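AbiEi antitoxin C-terminal domain-containing protein (PDB 1ZEL) is of unknown function but probably binds DNA through a winged-helix, helix-turn-helix fold and carries a domain of the AbiEi antitoxin family. Local coordinates at residues F102-S108 with I124-L128; V145-W149 with V188-R193; D153-A158 with R218-L222. The contacts are given in a common frame with arbitrary orientation. Numbering follows the deposited sequence.

All three contacts lie within the AbiEi antitoxin C-terminal domain, burial falling outward. Contact 1, centred about 3 Å from the chain's centre, is a buried antiparallel strand pair held by backbone hydrogen bonds. Contacts 2 and 3, with centres about 13 and 17 Å out, are partly buried; they set a loop and a short helix against helices 183-192 and 216-223, respectively. Contact 2 rests on I147, W149 and R193, whereas contact 3 adds the D153-R221 salt bridge and R218 bonding to A155 O. Hydrogen bonds join them: W127 NE1 to I147 O (2.8 Å), G106 N to Q189 OE1 (2.8 Å) and W149 NE1 to L222 O (2.9 Å). L157 packs on both W127 and W149.

Contact 1 (F102-S108 with I124-L128); sequences FMLAGAS and IPIWL. With FMT (formic acid), chain F.
A glycine in a conformation few other residues accept, G106 at phi/psi 43/-129, turns the chain between strand 103-104 and the following helix, beside the P125 ring; an ideal CB would lie a tight 3.5 Å from P125 CB. Strand 103-104 runs antiparallel to 124-127, the middle strand of a three-stranded mixed sheet. M103 and W127 form a hydrogen-bonded pair (CA-CA 5.2 Å), M103 N to W127 O 3.0 Å and W127 N to M103 O 2.7 Å; L104 and I126 are the non-hydrogen-bonded pair (CA-CA 4.4 Å). A105 N bonds to P125 O at 2.8 Å. M103 (m, t, p) and W127 (chi1 t) share one face in an oblique Met-aromatic contact, SD 5.1 Å from the six-membered ring centroid. P125 CG lies 3.8 Å from A107 N, and P125 CD 3.3 Å from S108 OG, which also hydrogen-bonds O2 of a formate (2.6 Å), probably from the crystallisation liquor. L104 CD2 meets I124 CG2 at 3.5 Å. Three backbone bonds fix the pairing; the side chains that meet are mostly apolar.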
ATOM      1  N   PHE A 102      -8.590   4.343   1.546  1.00 21.12           N
ATOM      2  CA  PHE A 102      -7.151   4.294   1.318  1.00 20.54           C
ATOM      3  C   PHE A 102      -6.890   3.476   0.084  1.00 20.94           C
ATOM      4  O   PHE A 102      -7.741   2.678  -0.351  1.00 21.67           O
ATOM      5  CB  PHE A 102      -6.378   3.659   2.513  1.00 20.71           C
ATOM      6  CG  PHE A 102      -6.795   2.227   2.823  1.00 18.58           C
ATOM      7  CD1 PHE A 102      -6.252   1.159   2.110  1.00 19.70           C
ATOM      8  CD2 PHE A 102      -7.715   1.953   3.833  1.00 22.44           C
ATOM      9  CE1 PHE A 102      -6.654  -0.151   2.361  1.00 17.99           C
ATOM     10  CE2 PHE A 102      -8.101   0.621   4.117  1.00 17.53           C
ATOM     11  CZ  PHE A 102      -7.567  -0.418   3.362  1.00 21.56           C
ATOM     12  N   MET A 103      -5.696   3.660  -0.468  1.00 20.03           N
ATOM     13  CA  MET A 103      -5.174   2.759  -1.466  1.00 19.39           C
ATOM     14  C   MET A 103      -3.742   2.397  -1.101  1.00 19.30           C
ATOM     15  O   MET A 103      -2.994   3.259  -0.657  1.00 19.88           O
ATOM     16  CB  MET A 103      -5.219   3.428  -2.847  1.00 19.54           C
ATOM     17  CG  MET A 103      -6.610   3.864  -3.242  1.00 19.90           C
ATOM     18  SD  MET A 103      -6.769   4.640  -4.865  1.00 24.91           S
ATOM     19  CE  MET A 103      -6.617   3.233  -5.938  1.00 19.06           C
ATOM     20  N   LEU A 104      -3.359   1.128  -1.286  1.00 19.15           N
ATOM     21  CA  LEU A 104      -1.966   0.738  -1.179  1.00 18.49           C
ATOM     22  C   LEU A 104      -1.150   1.612  -2.125  1.00 18.80           C
ATOM     23  O   LEU A 104      -1.574   1.869  -3.263  1.00 19.67           O
ATOM     24  CB  LEU A 104      -1.788  -0.745  -1.517  1.00 18.21           C
ATOM     25  CG  LEU A 104      -2.358  -1.750  -0.519  1.00 20.49           C
ATOM     26  CD1 LEU A 104      -2.221  -3.190  -1.028  1.00 19.44           C
ATOM     27  CD2 LEU A 104      -1.717  -1.584   0.853  1.00 19.08           C
ATOM     28  N   ALA A 105      -0.010   2.112  -1.650  1.00 18.18           N
ATOM     29  CA  ALA A 105       0.804   3.039  -2.445  1.00 19.04           C
ATOM     30  C   ALA A 105       2.262   2.627  -2.450  1.00 19.28           C
ATOM     31  O   ALA A 105       2.613   1.537  -1.978  1.00 19.21           O
ATOM     32  CB  ALA A 105       0.646   4.486  -1.941  1.00 20.28           C
ATOM     33  N   GLY A 106       3.109   3.497  -2.995  1.00 19.53           N
ATOM     34  CA  GLY A 106       4.562   3.349  -2.891  1.00 19.55           C
ATOM     35  C   GLY A 106       5.028   1.933  -3.108  1.00 19.40           C
ATOM     36  O   GLY A 106       4.614   1.305  -4.077  1.00 19.38           O
ATOM     37  N   ALA A 107       5.837   1.422  -2.171  1.00 18.08           N
ATOM     38  CA  ALA A 107       6.434   0.090  -2.278  1.00 19.18           C
ATOM     39  C   ALA A 107       5.431  -1.070  -2.361  1.00 19.48           C
ATOM     40  O   ALA A 107       5.705  -2.072  -3.034  1.00 19.15           O
ATOM     41  CB  ALA A 107       7.412  -0.147  -1.126  1.00 19.06           C
ATOM     42  N   SER A 108       4.279  -0.945  -1.702  1.00 18.92           N
ATOM     43  CA  SER A 108       3.298  -2.032  -1.777  1.00 19.20           C
ATOM     44  C   SER A 108       2.667  -2.138  -3.148  1.00 18.33           C
ATOM     45  O   SER A 108       2.529  -3.240  -3.675  1.00 17.59           O
ATOM     46  CB  SER A 108       2.216  -1.892  -0.696  1.00 20.08           C
ATOM     47  OG  SER A 108       2.802  -2.177   0.577  1.00 23.21           O
ATOM     48  N   ILE A 124       3.079  -0.177   6.208  1.00 20.99           N
ATOM     49  CA  ILE A 124       2.389  -0.300   4.911  1.00 19.30           C
ATOM     50  C   ILE A 124       2.157   1.074   4.325  1.00 19.35           C
ATOM     51  O   ILE A 124       1.438   1.891   4.913  1.00 19.99           O
ATOM     52  CB  ILE A 124       1.027  -1.033   5.045  1.00 20.13           C
ATOM     53  CG1 ILE A 124       1.218  -2.401   5.729  1.00 22.44           C
ATOM     54  CG2 ILE A 124       0.358  -1.152   3.633  1.00 16.85           C
ATOM     55  CD1 ILE A 124       0.126  -2.753   6.782  1.00 24.82           C
ATOM     56  N   PRO A 125       2.751   1.350   3.155  1.00 20.34           N
ATOM     57  CA  PRO A 125       2.526   2.626   2.487  1.00 20.02           C
ATOM     58  C   PRO A 125       1.143   2.702   1.838  1.00 19.54           C
ATOM     59  O   PRO A 125       0.771   1.839   1.017  1.00 19.02           O
ATOM     60  CB  PRO A 125       3.633   2.661   1.430  1.00 19.73           C
ATOM     61  CG  PRO A 125       3.829   1.214   1.090  1.00 20.93           C
ATOM     62  CD  PRO A 125       3.655   0.472   2.383  1.00 20.39           C
ATOM     63  N   ILE A 126       0.380   3.716   2.223  1.00 18.79           N
ATOM     64  CA  ILE A 126      -0.922   3.973   1.610  1.00 17.82           C
ATOM     65  C   ILE A 126      -1.058   5.408   1.160  1.00 18.86           C
ATOM     66  O   ILE A 126      -0.327   6.281   1.610  1.00 21.19           O
ATOM     67  CB  ILE A 126      -2.116   3.649   2.577  1.00 17.52           C
ATOM     68  CG1 ILE A 126      -2.061   4.537   3.833  1.00 17.41           C
ATOM     69  CG2 ILE A 126      -2.137   2.168   2.961  1.00 17.51           C
ATOM     70  CD1 ILE A 126      -3.318   4.403   4.701  1.00 20.75           C
ATOM     71  N   TRP A 127      -2.014   5.648   0.277  1.00 18.60           N
ATOM     72  CA  TRP A 127      -2.421   6.994  -0.081  1.00 18.37           C
ATOM     73  C   TRP A 127      -3.780   7.191   0.549  1.00 18.78           C
ATOM     74  O   TRP A 127      -4.592   6.258   0.556  1.00 17.24           O
ATOM     75  CB  TRP A 127      -2.520   7.140  -1.622  1.00 20.12           C
ATOM     76  CG  TRP A 127      -3.226   8.453  -2.003  1.00 21.34           C
ATOM     77  CD1 TRP A 127      -2.682   9.709  -2.010  1.00 21.57           C
ATOM     78  CD2 TRP A 127      -4.620   8.618  -2.311  1.00 23.46           C
ATOM     79  NE1 TRP A 127      -3.655  10.649  -2.344  1.00 19.23           N
ATOM     80  CE2 TRP A 127      -4.848   9.999  -2.525  1.00 23.31           C
ATOM     81  CE3 TRP A 127      -5.696   7.729  -2.434  1.00 23.95           C
ATOM     82  CZ2 TRP A 127      -6.108  10.505  -2.867  1.00 24.42           C
ATOM     83  CZ3 TRP A 127      -6.940   8.231  -2.764  1.00 24.50           C
ATOM     84  CH2 TRP A 127      -7.140   9.606  -2.980  1.00 22.38           C
ATOM     85  N   LEU A 128      -4.013   8.384   1.111  1.00 19.93           N
ATOM     86  CA  LEU A 128      -5.327   8.776   1.613  1.00 21.43           C
ATOM     87  C   LEU A 128      -5.710  10.127   1.035  1.00 23.01           C
ATOM     88  O   LEU A 128      -4.864  11.004   0.954  1.00 23.42           O
ATOM     89  CB  LEU A 128      -5.290   8.927   3.149  1.00 21.48           C
ATOM     90  CG  LEU A 128      -5.574   7.699   4.015  1.00 23.60           C
ATOM     91  CD1 LEU A 128      -5.330   8.047   5.498  1.00 25.77           C
ATOM     92  CD2 LEU A 128      -6.980   7.208   3.799  1.00 21.62           C
TER
HETATM   93  C   FMT F 704       3.691  -5.663   1.369  1.00 34.94           C
HETATM   94  O1  FMT F 704       3.579  -6.871   1.127  1.00 34.96           O
HETATM   95  O2  FMT F 704       3.267  -4.766   0.623  1.00 34.23           O

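Contact 2 (V145-W149 with V188-R193); sequences VRIPW and VQIATR. With FMT (formic acid), chain E.
I147 (m, t) inserts its CD1 against helix 183-192, 3.7 Å from Q189 CA and 4.0 Å from T192 CB; the closest CA pair is I147 with Q189, 7.4 Å. R193, the first residue to leave helical phi/psi (-137/79), extends its side chain (m, t, t) along the loop, so that I147 CG1 lies over one guanidinium face, 4.0 Å from R193 NE. R146 points CA-to-CB away and binds a formate, NE to O2 2.8 Å and NH2 to O1 3.0 Å, with NH1 bonded to K132 O. The loop from strand 142-145 of the three-stranded sheet toward helix 154-157 thus packs on the C-terminal end of helix 183-192, bending in an inverse gamma turn at P148 (-78/49), with a weak W149 N to I147 O bond of 2.7 Å. The W149 indole (chi1 m, chi2 -47°) brings CZ2 to 3.7 Å from V188 CG1, and its NE1 bonds to L222 O. Q189 (t, t, chi3 -34°) places CD 3.9 Å from V145 CG1 and sends OE1 to G106 N.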
ATOM      1  N   VAL A 145       0.915   8.765   2.327  1.00 23.31           N
ATOM      2  CA  VAL A 145       1.358   9.765   1.378  1.00 25.28           C
ATOM      3  C   VAL A 145       0.117  10.561   1.022  1.00 26.50           C
ATOM      4  O   VAL A 145      -0.977  10.008   0.891  1.00 25.22           O
ATOM      5  CB  VAL A 145       2.100   9.144   0.148  1.00 25.12           C
ATOM      6  CG1 VAL A 145       1.148   8.404  -0.768  1.00 26.18           C
ATOM      7  CG2 VAL A 145       2.848  10.244  -0.624  1.00 25.17           C
ATOM      8  N   ARG A 146       0.269  11.873   0.948  1.00 28.23           N
ATOM      9  CA  ARG A 146      -0.890  12.750   0.919  1.00 29.33           C
ATOM     10  C   ARG A 146      -0.877  13.722  -0.259  1.00 30.11           C
ATOM     11  O   ARG A 146      -0.884  14.942  -0.072  1.00 32.42           O
ATOM     12  CB  ARG A 146      -0.973  13.534   2.231  1.00 30.25           C
ATOM     13  CG  ARG A 146      -1.386  12.701   3.423  1.00 30.67           C
ATOM     14  CD  ARG A 146      -2.853  12.867   3.733  1.00 32.38           C
ATOM     15  NE  ARG A 146      -3.154  12.398   5.085  1.00 29.24           N
ATOM     16  CZ  ARG A 146      -4.367  12.038   5.478  1.00 28.85           C
ATOM     17  NH1 ARG A 146      -5.368  12.119   4.617  1.00 28.37           N
ATOM     18  NH2 ARG A 146      -4.573  11.585   6.714  1.00 26.96           N
ATOM     19  N   ILE A 147      -0.883  13.180  -1.463  1.00 28.95           N
ATOM     20  CA  ILE A 147      -0.965  13.979  -2.682  1.00 27.59           C
ATOM     21  C   ILE A 147      -2.442  14.264  -2.920  1.00 27.10           C
ATOM     22  O   ILE A 147      -3.251  13.336  -2.880  1.00 27.03           O
ATOM     23  CB  ILE A 147      -0.322  13.189  -3.832  1.00 27.79           C
ATOM     24  CG1 ILE A 147       1.156  12.960  -3.500  1.00 29.14           C
ATOM     25  CG2 ILE A 147      -0.503  13.887  -5.198  1.00 24.80           C
ATOM     26  CD1 ILE A 147       1.849  12.058  -4.446  1.00 30.42           C
ATOM     27  N   PRO A 148      -2.814  15.551  -3.127  1.00 26.71           N
ATOM     28  CA  PRO A 148      -4.235  15.898  -3.159  1.00 26.35           C
ATOM     29  C   PRO A 148      -4.964  15.552  -4.449  1.00 26.84           C
ATOM     30  O   PRO A 148      -5.686  16.394  -5.002  1.00 26.00           O
ATOM     31  CB  PRO A 148      -4.225  17.421  -2.928  1.00 26.48           C
ATOM     32  CG  PRO A 148      -2.954  17.856  -3.532  1.00 25.78           C
ATOM     33  CD  PRO A 148      -1.962  16.754  -3.291  1.00 26.48           C
ATOM     34  N   TRP A 149      -4.792  14.318  -4.926  1.00 27.30           N
ATOM     35  CA  TRP A 149      -5.662  13.800  -5.967  1.00 28.10           C
ATOM     36  C   TRP A 149      -7.155  13.837  -5.562  1.00 31.32           C
ATOM     37  O   TRP A 149      -7.511  13.663  -4.376  1.00 29.72           O
ATOM     38  CB  TRP A 149      -5.282  12.360  -6.299  1.00 27.23           C
ATOM     39  CG  TRP A 149      -3.975  12.240  -7.021  1.00 22.14           C
ATOM     40  CD1 TRP A 149      -3.576  12.973  -8.096  1.00 23.00           C
ATOM     41  CD2 TRP A 149      -2.916  11.317  -6.742  1.00 24.55           C
ATOM     42  NE1 TRP A 149      -2.328  12.564  -8.516  1.00 26.05           N
ATOM     43  CE2 TRP A 149      -1.901  11.544  -7.701  1.00 27.30           C
ATOM     44  CE3 TRP A 149      -2.729  10.305  -5.788  1.00 22.45           C
ATOM     45  CZ2 TRP A 149      -0.707  10.811  -7.720  1.00 23.74           C
ATOM     46  CZ3 TRP A 149      -1.548   9.574  -5.813  1.00 24.37           C
ATOM     47  CH2 TRP A 149      -0.549   9.837  -6.768  1.00 22.78           C
ATOM     48  N   VAL A 188       3.717   8.909 -10.544  1.00 18.86           N
ATOM     49  CA  VAL A 188       3.503  10.305 -10.145  1.00 18.78           C
ATOM     50  C   VAL A 188       3.797  10.502  -8.654  1.00 18.54           C
ATOM     51  O   VAL A 188       4.359  11.519  -8.255  1.00 19.20           O
ATOM     52  CB  VAL A 188       2.116  10.812 -10.525  1.00 18.20           C
ATOM     53  CG1 VAL A 188       1.887  12.202  -9.943  1.00 17.53           C
ATOM     54  CG2 VAL A 188       1.997  10.840 -12.077  1.00 16.79           C
ATOM     55  N   GLN A 189       3.456   9.512  -7.845  1.00 17.73           N
ATOM     56  CA  GLN A 189       3.719   9.603  -6.413  1.00 17.93           C
ATOM     57  C   GLN A 189       5.209   9.762  -6.163  1.00 18.86           C
ATOM     58  O   GLN A 189       5.641  10.663  -5.446  1.00 19.12           O
ATOM     59  CB  GLN A 189       3.232   8.348  -5.684  1.00 17.26           C
ATOM     60  CG  GLN A 189       3.513   8.415  -4.172  1.00 14.67           C
ATOM     61  CD  GLN A 189       3.577   7.060  -3.524  1.00 20.60           C
ATOM     62  OE1 GLN A 189       2.868   6.148  -3.917  1.00 19.98           O
ATOM     63  NE2 GLN A 189       4.422   6.923  -2.506  1.00 21.30           N
ATOM     64  N   ILE A 190       6.001   8.869  -6.749  1.00 18.26           N
ATOM     65  CA  ILE A 190       7.419   8.854  -6.424  1.00 19.35           C
ATOM     66  C   ILE A 190       8.180  10.026  -7.105  1.00 19.45           C
ATOM     67  O   ILE A 190       9.229  10.451  -6.620  1.00 19.39           O
ATOM     68  CB  ILE A 190       8.010   7.473  -6.757  1.00 19.30           C
ATOM     69  CG1 ILE A 190       8.006   7.235  -8.261  1.00 19.58           C
ATOM     70  CG2 ILE A 190       7.141   6.365  -6.115  1.00 20.27           C
ATOM     71  CD1 ILE A 190       8.703   5.916  -8.660  1.00 18.54           C
ATOM     72  N   ALA A 191       7.657  10.538  -8.219  1.00 18.68           N
ATOM     73  CA  ALA A 191       8.213  11.769  -8.825  1.00 19.32           C
ATOM     74  C   ALA A 191       7.856  12.995  -7.971  1.00 19.77           C
ATOM     75  O   ALA A 191       8.693  13.888  -7.749  1.00 19.86           O
ATOM     76  CB  ALA A 191       7.675  11.950 -10.258  1.00 18.76           C
ATOM     77  N   THR A 192       6.622  13.042  -7.488  1.00 18.92           N
ATOM     78  CA  THR A 192       6.163  14.190  -6.697  1.00 19.47           C
ATOM     79  C   THR A 192       6.889  14.268  -5.368  1.00 20.17           C
ATOM     80  O   THR A 192       7.343  15.367  -4.956  1.00 19.91           O
ATOM     81  CB  THR A 192       4.626  14.153  -6.478  1.00 19.23           C
ATOM     82  OG1 THR A 192       3.974  14.208  -7.744  1.00 20.71           O
ATOM     83  CG2 THR A 192       4.144  15.322  -5.609  1.00 22.26           C
ATOM     84  N   ARG A 193       7.004  13.114  -4.703  1.00 19.92           N
ATOM     85  CA  ARG A 193       7.618  13.054  -3.377  1.00 21.23           C
ATOM     86  C   ARG A 193       8.540  11.839  -3.301  1.00 20.47           C
ATOM     87  O   ARG A 193       8.150  10.825  -2.765  1.00 20.12           O
ATOM     88  CB  ARG A 193       6.529  12.958  -2.296  1.00 20.43           C
ATOM     89  CG  ARG A 193       5.819  14.309  -2.039  1.00 25.61           C
ATOM     90  CD  ARG A 193       4.661  14.174  -1.099  1.00 32.79           C
ATOM     91  NE  ARG A 193       3.661  15.201  -1.363  1.00 38.78           N
ATOM     92  CZ  ARG A 193       2.633  15.473  -0.566  1.00 40.01           C
ATOM     93  NH1 ARG A 193       2.476  14.807   0.572  1.00 41.72           N
ATOM     94  NH2 ARG A 193       1.767  16.419  -0.907  1.00 40.31           N
TER
HETATM   95  C   FMT E 703      -1.426  11.021   8.040  1.00 57.08           C
HETATM   96  O1  FMT E 703      -2.407  11.066   8.795  1.00 57.00           O
HETATM   97  O2  FMT E 703      -1.251  11.761   7.059  1.00 56.65           O

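Contact 3 (D153-A158 with R218-L222); sequences DTALLA and RLERL
D153 starts the segment at the N-cap of a short, weakly bonded helix, about 154-157. With chi1 t, its OD1 accepts a weak capping bond from L156 N (3.3 Å), while OD2 forms a salt bridge to R221 NH2 at 2.8 Å, whose hydrogen bond is weak at an N-H...O angle of 121°. One carboxylate therefore both caps its own helix and meets a charge on the other. A155 contributes its carbonyl: R218 NH1 donates to A155 O at 2.6 Å and a nearly straight 173°, and R218 NH2 adds a weak bond to the same oxygen at 3.3 Å. To present those nitrogens R218 folds as m, t, p with chi4 81°. A short, weakly bonded helical turn thus packs on helix 216-223, within the AbiEi antitoxin C-terminal domain, the CA atoms of L156 and R218 being 6.8 Å apart. R221 and L222, three and four residues after R218, point CA-to-CB toward the turn, as R218 does. L156 (chi1 t, chi2 p) pushes into this surface: its CG is 3.6 Å from L222 CD2, and its CD1 lies over a face of both guanidiniums, 3.8 Å from R221 NH1. L157, whose CB points away, reaches back in the m, t rotamer to bring CD2 within 3.5 Å of L222 CD2, and it also packs on A185 of helix 183-192. At A158 the chain leaves helical geometry (-71/154) after A158 N has bonded to T154 O at 2.9 Å, and A158 O stands 2.7 Å from R218 NH1.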
ATOM      1  N   ASP A 153     -12.159  10.332  -8.357  1.00 43.01           N
ATOM      2  CA  ASP A 153     -11.679   9.696  -9.571  1.00 43.12           C
ATOM      3  C   ASP A 153     -10.653   8.575  -9.243  1.00 42.84           C
ATOM      4  O   ASP A 153      -9.456   8.685  -9.520  1.00 42.68           O
ATOM      5  CB  ASP A 153     -11.132  10.779 -10.521  1.00 43.29           C
ATOM      6  CG  ASP A 153     -10.933  10.281 -11.953  1.00 43.31           C
ATOM      7  OD1 ASP A 153     -11.244   9.103 -12.256  1.00 40.35           O
ATOM      8  OD2 ASP A 153     -10.445  11.090 -12.778  1.00 45.42           O
ATOM      9  N   THR A 154     -11.156   7.499  -8.640  1.00 42.60           N
ATOM     10  CA  THR A 154     -10.321   6.353  -8.256  1.00 42.35           C
ATOM     11  C   THR A 154     -10.017   5.462  -9.469  1.00 41.58           C
ATOM     12  O   THR A 154      -9.103   4.633  -9.420  1.00 41.98           O
ATOM     13  CB  THR A 154     -10.957   5.509  -7.096  1.00 43.22           C
ATOM     14  OG1 THR A 154     -12.302   5.138  -7.436  1.00 43.54           O
ATOM     15  CG2 THR A 154     -10.949   6.283  -5.759  1.00 43.39           C
ATOM     16  N   ALA A 155     -10.777   5.652 -10.552  1.00 39.72           N
ATOM     17  CA  ALA A 155     -10.518   5.001 -11.832  1.00 38.41           C
ATOM     18  C   ALA A 155      -9.193   5.499 -12.389  1.00 36.57           C
ATOM     19  O   ALA A 155      -8.449   4.748 -13.027  1.00 36.96           O
ATOM     20  CB  ALA A 155     -11.660   5.277 -12.835  1.00 38.68           C
ATOM     21  N   LEU A 156      -8.899   6.773 -12.127  1.00 33.66           N
ATOM     22  CA  LEU A 156      -7.628   7.342 -12.495  1.00 30.13           C
ATOM     23  C   LEU A 156      -6.500   6.752 -11.642  1.00 26.97           C
ATOM     24  O   LEU A 156      -5.438   6.454 -12.161  1.00 25.83           O
ATOM     25  CB  LEU A 156      -7.681   8.874 -12.385  1.00 30.72           C
ATOM     26  CG  LEU A 156      -6.502   9.679 -12.956  1.00 31.10           C
ATOM     27  CD1 LEU A 156      -6.092   9.233 -14.382  1.00 33.54           C
ATOM     28  CD2 LEU A 156      -6.785  11.193 -12.911  1.00 29.01           C
ATOM     29  N   LEU A 157      -6.742   6.542 -10.351  1.00 23.94           N
ATOM     30  CA  LEU A 157      -5.670   6.109  -9.440  1.00 22.87           C
ATOM     31  C   LEU A 157      -5.322   4.635  -9.570  1.00 22.11           C
ATOM     32  O   LEU A 157      -4.135   4.244  -9.606  1.00 22.21           O
ATOM     33  CB  LEU A 157      -6.033   6.462  -7.990  1.00 23.37           C
ATOM     34  CG  LEU A 157      -5.992   7.986  -7.720  1.00 26.05           C
ATOM     35  CD1 LEU A 157      -6.555   8.323  -6.368  1.00 33.06           C
ATOM     36  CD2 LEU A 157      -4.586   8.480  -7.824  1.00 25.79           C
ATOM     37  N   ALA A 158      -6.368   3.832  -9.724  1.00 21.56           N
ATOM     38  CA  ALA A 158      -6.263   2.389  -9.852  1.00 21.33           C
ATOM     39  C   ALA A 158      -5.661   2.007 -11.214  1.00 21.09           C
ATOM     40  O   ALA A 158      -5.786   2.766 -12.167  1.00 21.55           O
ATOM     41  CB  ALA A 158      -7.672   1.792  -9.716  1.00 20.59           C
ATOM     42  N   ARG A 218      -2.924   9.375 -18.735  1.00 23.23           N
ATOM     43  CA  ARG A 218      -3.179   9.210 -17.290  1.00 23.26           C
ATOM     44  C   ARG A 218      -2.111   9.897 -16.480  1.00 22.48           C
ATOM     45  O   ARG A 218      -2.418  10.543 -15.487  1.00 23.44           O
ATOM     46  CB  ARG A 218      -3.244   7.744 -16.909  1.00 22.90           C
ATOM     47  CG  ARG A 218      -4.509   7.114 -17.389  1.00 28.76           C
ATOM     48  CD  ARG A 218      -4.475   5.621 -17.204  1.00 33.15           C
ATOM     49  NE  ARG A 218      -4.715   5.239 -15.817  1.00 38.56           N
ATOM     50  CZ  ARG A 218      -5.917   5.163 -15.256  1.00 35.09           C
ATOM     51  NH1 ARG A 218      -6.021   4.786 -14.000  1.00 41.48           N
ATOM     52  NH2 ARG A 218      -7.004   5.447 -15.944  1.00 36.55           N
ATOM     53  N   LEU A 219      -0.852   9.778 -16.904  1.00 22.16           N
ATOM     54  CA  LEU A 219       0.243  10.483 -16.226  1.00 21.82           C
ATOM     55  C   LEU A 219      -0.049  11.980 -16.153  1.00 21.94           C
ATOM     56  O   LEU A 219       0.058  12.612 -15.096  1.00 21.24           O
ATOM     57  CB  LEU A 219       1.570  10.250 -16.962  1.00 21.86           C
ATOM     58  CG  LEU A 219       2.205   8.872 -16.713  1.00 21.21           C
ATOM     59  CD1 LEU A 219       3.469   8.743 -17.563  1.00 21.97           C
ATOM     60  CD2 LEU A 219       2.541   8.649 -15.222  1.00 17.97           C
ATOM     61  N   GLU A 220      -0.462  12.535 -17.285  1.00 21.13           N
ATOM     62  CA  GLU A 220      -0.684  13.938 -17.383  1.00 21.45           C
ATOM     63  C   GLU A 220      -1.820  14.393 -16.451  1.00 21.55           C
ATOM     64  O   GLU A 220      -1.739  15.457 -15.828  1.00 21.20           O
ATOM     65  CB  GLU A 220      -0.988  14.263 -18.844  1.00 22.12           C
ATOM     66  CG  GLU A 220      -1.326  15.702 -19.107  1.00 25.73           C
ATOM     67  CD  GLU A 220      -1.703  15.943 -20.552  1.00 32.97           C
ATOM     68  OE1 GLU A 220      -1.680  14.983 -21.363  1.00 32.25           O
ATOM     69  OE2 GLU A 220      -2.025  17.105 -20.865  1.00 33.15           O
ATOM     70  N   ARG A 221      -2.876  13.595 -16.359  1.00 22.04           N
ATOM     71  CA  ARG A 221      -4.038  13.998 -15.562  1.00 22.41           C
ATOM     72  C   ARG A 221      -3.691  13.876 -14.073  1.00 22.54           C
ATOM     73  O   ARG A 221      -4.118  14.683 -13.259  1.00 23.52           O
ATOM     74  CB  ARG A 221      -5.263  13.170 -15.924  1.00 22.59           C
ATOM     75  CG  ARG A 221      -5.802  13.469 -17.334  1.00 25.62           C
ATOM     76  CD  ARG A 221      -7.047  12.638 -17.590  1.00 33.84           C
ATOM     77  NE  ARG A 221      -8.092  12.916 -16.603  1.00 34.42           N
ATOM     78  CZ  ARG A 221      -8.942  12.008 -16.131  1.00 40.31           C
ATOM     79  NH1 ARG A 221      -8.872  10.750 -16.550  1.00 40.40           N
ATOM     80  NH2 ARG A 221      -9.850  12.355 -15.225  1.00 38.95           N
ATOM     81  N   LEU A 222      -2.888  12.879 -13.738  1.00 21.69           N
ATOM     82  CA  LEU A 222      -2.404  12.705 -12.358  1.00 21.61           C
ATOM     83  C   LEU A 222      -1.340  13.732 -11.935  1.00 21.02           C
ATOM     84  O   LEU A 222      -1.200  14.009 -10.752  1.00 19.34           O
ATOM     85  CB  LEU A 222      -1.892  11.293 -12.152  1.00 21.31           C
ATOM     86  CG  LEU A 222      -2.991  10.215 -12.090  1.00 24.51           C
ATOM     87  CD1 LEU A 222      -2.404   8.866 -12.264  1.00 17.59           C
ATOM     88  CD2 LEU A 222      -3.700  10.252 -10.766  1.00 26.66           C
TER